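Local coordinates for protein DNA polymerase III, beta subunit (Eubacterium rectale, PDB 3T0P) that probably encircles DNA as a ring-shaped head-to-tail homodimer, tethering DNA polymerases and other proteins to it and so conferring processivity, at residues 44-56 with 112-124. Residues are numbered along the deposited sequence; the frame is centred on the assembly and turned at random.
With ACT (acetate ion), chain S; EDO (1,2-ethanediol), chain X.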
# COMPACT_ATOMS: atom_id res chain seq x y z
N LYS B 44 -10.74 -5.77 30.32
CA LYS B 44 -9.52 -5.06 30.01
C LYS B 44 -8.69 -5.85 29.02
O LYS B 44 -8.42 -7.03 29.28
CB LYS B 44 -8.75 -4.84 31.33
CG LYS B 44 -8.08 -3.49 31.52
CD LYS B 44 -7.87 -3.18 33.03
CE LYS B 44 -6.44 -3.41 33.51
NZ LYS B 44 -6.30 -3.51 35.00
N LEU B 45 -8.28 -5.23 27.90
CA LEU B 45 -7.34 -5.82 26.95
C LEU B 45 -6.01 -5.21 27.24
O LEU B 45 -5.95 -4.02 27.50
CB LEU B 45 -7.71 -5.59 25.49
CG LEU B 45 -8.94 -6.28 24.96
CD1 LEU B 45 -9.05 -6.05 23.47
CD2 LEU B 45 -8.95 -7.77 25.28
N MSE B 46 -4.94 -5.99 27.15
CA MSE B 46 -3.61 -5.47 27.48
C MSE B 46 -2.52 -6.11 26.63
O MSE B 46 -2.55 -7.32 26.39
CB MSE B 46 -3.34 -5.74 28.96
CG MSE B 46 -2.18 -4.96 29.54
SE MSE B 46 -1.91 -5.33 31.50
CE MSE B 46 -3.79 -5.32 32.11
N ALA B 47 -1.57 -5.29 26.18
CA ALA B 47 -0.36 -5.72 25.50
C ALA B 47 0.83 -4.97 26.10
O ALA B 47 0.71 -3.78 26.43
CB ALA B 47 -0.44 -5.51 24.01
N ASN B 48 1.91 -5.70 26.39
CA ASN B 48 3.09 -5.11 27.01
C ASN B 48 4.36 -5.71 26.43
O ASN B 48 4.51 -6.92 26.46
CB ASN B 48 3.04 -5.31 28.53
CG ASN B 48 4.11 -4.56 29.26
OD1 ASN B 48 4.74 -3.64 28.73
ND2 ASN B 48 4.34 -4.93 30.50
N ASP B 49 5.28 -4.85 25.95
CA ASP B 49 6.57 -5.31 25.42
C ASP B 49 7.71 -5.00 26.41
O ASP B 49 8.88 -5.16 26.05
CB ASP B 49 6.85 -4.70 24.04
CG ASP B 49 7.07 -3.19 24.02
OD1 ASP B 49 7.87 -2.70 24.82
OD2 ASP B 49 6.46 -2.52 23.17
N MSE B 50 7.36 -4.56 27.65
CA MSE B 50 8.24 -4.20 28.78
C MSE B 50 8.73 -2.75 28.71
O MSE B 50 9.13 -2.19 29.73
CB MSE B 50 9.44 -5.15 28.96
CG MSE B 50 9.03 -6.61 29.14
SE MSE B 50 7.68 -6.94 30.54
CE MSE B 50 8.88 -6.72 32.12
N GLU B 51 8.69 -2.14 27.52
CA GLU B 51 9.01 -0.73 27.33
C GLU B 51 7.69 0.05 27.19
O GLU B 51 7.48 1.07 27.85
CB GLU B 51 9.91 -0.52 26.10
CG GLU B 51 10.19 0.94 25.79
CD GLU B 51 11.28 1.19 24.77
OE1 GLU B 51 12.47 1.18 25.16
OE2 GLU B 51 10.94 1.43 23.59
N LEU B 52 6.80 -0.45 26.33
CA LEU B 52 5.51 0.16 26.04
C LEU B 52 4.38 -0.79 26.39
O LEU B 52 4.37 -1.93 25.94
CB LEU B 52 5.47 0.53 24.55
CG LEU B 52 4.23 1.18 24.01
CD1 LEU B 52 4.16 2.63 24.43
CD2 LEU B 52 4.21 1.10 22.48
N GLY B 53 3.45 -0.28 27.19
CA GLY B 53 2.24 -0.97 27.62
C GLY B 53 1.01 -0.24 27.12
O GLY B 53 0.94 0.99 27.17
N ILE B 54 0.04 -0.97 26.57
CA ILE B 54 -1.22 -0.39 26.13
C ILE B 54 -2.32 -1.23 26.77
O ILE B 54 -2.31 -2.46 26.73
CB ILE B 54 -1.42 -0.19 24.60
CG1 ILE B 54 -0.23 0.56 23.96
CG2 ILE B 54 -2.73 0.56 24.31
CD1 ILE B 54 -0.25 0.60 22.44
N GLU B 55 -3.30 -0.52 27.31
CA GLU B 55 -4.46 -1.02 28.03
C GLU B 55 -5.70 -0.35 27.50
O GLU B 55 -5.70 0.86 27.28
CB GLU B 55 -4.26 -0.62 29.49
CG GLU B 55 -4.90 -1.48 30.54
CD GLU B 55 -4.48 -0.92 31.89
OE1 GLU B 55 -5.00 0.16 32.26
OE2 GLU B 55 -3.55 -1.49 32.50
N THR B 56 -6.77 -1.11 27.33
CA THR B 56 -8.01 -0.55 26.83
C THR B 56 -9.18 -1.31 27.47
O THR B 56 -9.04 -2.49 27.83
CB THR B 56 -8.00 -0.52 25.28
OG1 THR B 56 -8.90 0.48 24.80
CG2 THR B 56 -8.30 -1.86 24.64
N SER B 112 -1.65 -19.01 30.25
CA SER B 112 -1.97 -18.43 31.55
C SER B 112 -1.56 -16.95 31.55
O SER B 112 -0.53 -16.59 30.96
CB SER B 112 -1.26 -19.17 32.67
OG SER B 112 -1.42 -18.49 33.91
N GLY B 113 -2.36 -16.12 32.20
CA GLY B 113 -2.07 -14.70 32.38
C GLY B 113 -0.96 -14.46 33.40
O GLY B 113 -0.39 -13.36 33.44
N ASP B 114 -0.64 -15.49 34.22
CA ASP B 114 0.41 -15.46 35.26
C ASP B 114 1.83 -15.29 34.66
O ASP B 114 2.74 -14.87 35.37
CB ASP B 114 0.35 -16.74 36.10
CG ASP B 114 -0.93 -16.90 36.90
N ASP B 115 2.00 -15.58 33.36
CA ASP B 115 3.25 -15.44 32.62
C ASP B 115 3.40 -14.01 32.08
O ASP B 115 4.51 -13.56 31.80
CB ASP B 115 3.28 -16.46 31.46
N PHE B 116 2.25 -13.31 31.93
CA PHE B 116 2.16 -11.94 31.42
C PHE B 116 2.66 -10.92 32.44
O PHE B 116 2.24 -10.93 33.60
CB PHE B 116 0.70 -11.61 31.01
CG PHE B 116 0.52 -10.37 30.17
CD1 PHE B 116 0.64 -10.42 28.79
CD2 PHE B 116 0.23 -9.14 30.76
CE1 PHE B 116 0.49 -9.27 28.01
CE2 PHE B 116 0.10 -7.99 29.98
CZ PHE B 116 0.21 -8.06 28.61
N SER B 117 3.54 -10.01 31.99
CA SER B 117 4.06 -8.92 32.81
C SER B 117 3.13 -7.72 32.65
O SER B 117 3.06 -7.11 31.58
CB SER B 117 5.50 -8.58 32.42
OG SER B 117 6.05 -7.70 33.37
N TYR B 118 2.34 -7.45 33.69
CA TYR B 118 1.34 -6.38 33.71
C TYR B 118 1.97 -5.02 33.67
O TYR B 118 3.11 -4.84 34.12
CB TYR B 118 0.50 -6.47 34.97
CG TYR B 118 -0.64 -7.46 34.90
CD1 TYR B 118 -0.39 -8.83 34.93
CD2 TYR B 118 -1.96 -7.02 34.87
CE1 TYR B 118 -1.44 -9.75 34.89
CE2 TYR B 118 -3.01 -7.93 34.85
CZ TYR B 118 -2.74 -9.30 34.87
OH TYR B 118 -3.76 -10.21 34.84
N ILE B 119 1.21 -4.04 33.14
CA ILE B 119 1.66 -2.65 33.10
C ILE B 119 1.82 -2.21 34.56
O ILE B 119 0.90 -2.45 35.35
CB ILE B 119 0.67 -1.79 32.31
CG1 ILE B 119 0.66 -2.17 30.80
CG2 ILE B 119 0.94 -0.30 32.55
CD1 ILE B 119 -0.54 -1.70 30.02
N PRO B 120 2.99 -1.67 34.96
CA PRO B 120 3.15 -1.28 36.37
C PRO B 120 2.22 -0.14 36.78
O PRO B 120 1.75 0.62 35.92
CB PRO B 120 4.61 -0.82 36.44
CG PRO B 120 4.93 -0.38 35.05
CD PRO B 120 4.20 -1.34 34.18
N TYR B 121 1.96 -0.03 38.08
CA TYR B 121 1.22 1.09 38.63
C TYR B 121 2.12 2.33 38.52
O TYR B 121 3.32 2.25 38.80
CB TYR B 121 0.82 0.83 40.10
CG TYR B 121 0.40 2.08 40.84
CD1 TYR B 121 -0.88 2.60 40.71
CD2 TYR B 121 1.31 2.77 41.63
CE1 TYR B 121 -1.26 3.77 41.36
CE2 TYR B 121 0.95 3.95 42.29
CZ TYR B 121 -0.34 4.43 42.16
OH TYR B 121 -0.71 5.59 42.81
N VAL B 122 1.55 3.45 38.06
CA VAL B 122 2.29 4.71 37.92
C VAL B 122 1.49 5.76 38.66
O VAL B 122 0.30 5.96 38.36
CB VAL B 122 2.57 5.12 36.44
CG1 VAL B 122 3.40 6.40 36.37
CG2 VAL B 122 3.26 4.00 35.66
N GLU B 123 2.12 6.41 39.65
CA GLU B 123 1.45 7.44 40.42
C GLU B 123 1.13 8.64 39.53
O GLU B 123 1.98 9.10 38.77
CB GLU B 123 2.25 7.87 41.66
CG GLU B 123 1.35 8.54 42.69
CD GLU B 123 1.97 8.84 44.04
OE1 GLU B 123 2.05 7.91 44.88
OE2 GLU B 123 2.30 10.02 44.29
N ARG B 124 -0.13 9.09 39.57
CA ARG B 124 -0.61 10.20 38.77
C ARG B 124 -0.54 11.48 39.57
O ARG B 124 -1.36 11.71 40.46
CB ARG B 124 -2.03 9.94 38.26
CG ARG B 124 -2.07 9.06 37.03
CD ARG B 124 -3.35 8.25 36.97
NE ARG B 124 -3.53 7.56 35.69
CZ ARG B 124 -2.91 6.44 35.34
NH1 ARG B 124 -2.02 5.88 36.15
NH2 ARG B 124 -3.17 5.87 34.17
C ACT S . 5.56 -0.81 30.71
O ACT S . 5.71 -1.99 31.05
OXT ACT S . 4.70 -0.57 29.91
CH3 ACT S . 6.35 0.33 31.28
C1 EDO X . -8.91 3.13 31.43
O1 EDO X . -8.53 3.80 30.22
C2 EDO X . -7.90 2.03 31.78
O2 EDO X . -7.50 1.33 30.59
O HOH W 1 6.34 -4.28 33.06
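The Phe116 ring turns an edge to strand 43-48: Ala47 CA lies near the ring plane, 3.9 Å from CZ, and the selenium of Met46, a selenomethionine, also sits at the edge, 3.7 Å from CE2. The backbone O of Met46 and N of Asn48 approach CZ obliquely. Met46 serves a second ring as well. Its chain runs straight to the selenium and then bends (chi3 -42°), which carries CE to 3.7 Å from Tyr118 CD2, obliquely to that ring. The selenium is thus in Met-aromatic contact with both rings, while Leu35 of the neighbouring strand 33-38 touches both of them and Met46 too. The phenol end of Tyr118 is held by Asp37 of that same strand.

At the flat amide of Asn48 the contact becomes polar. ND2 donates to Ser117 O over 2.7 Å in a nearly straight bond (173°); the acceptor lies in the amide plane, although ND2 stands above the plane of the carbonyl it meets. OD1 accepts from Met50 N, closing an Asx turn, so both ends of the amide are engaged and its rotation is fixed. An acetate, probably from the crystallisation liquor, lies beside this amide and takes a weak bond from ND2.

Ile119 fills the place beside Gly53, which has no side chain there, and CG1 comes to 3.7 Å from Gly53 CA. From there CD1 reaches Met46 CG and, on the adjacent strand, Ile54 N and Glu55.

Residues 116-119 therefore lie across one face of the antiparallel hairpin 43-48/52-58, whose other face packs Leu45 and Ile54 on helix 8-18. Here the segment leading to strand 127-131 crosses the N-terminal domain of the DNA polymerase III beta subunit, on its way to the central domain.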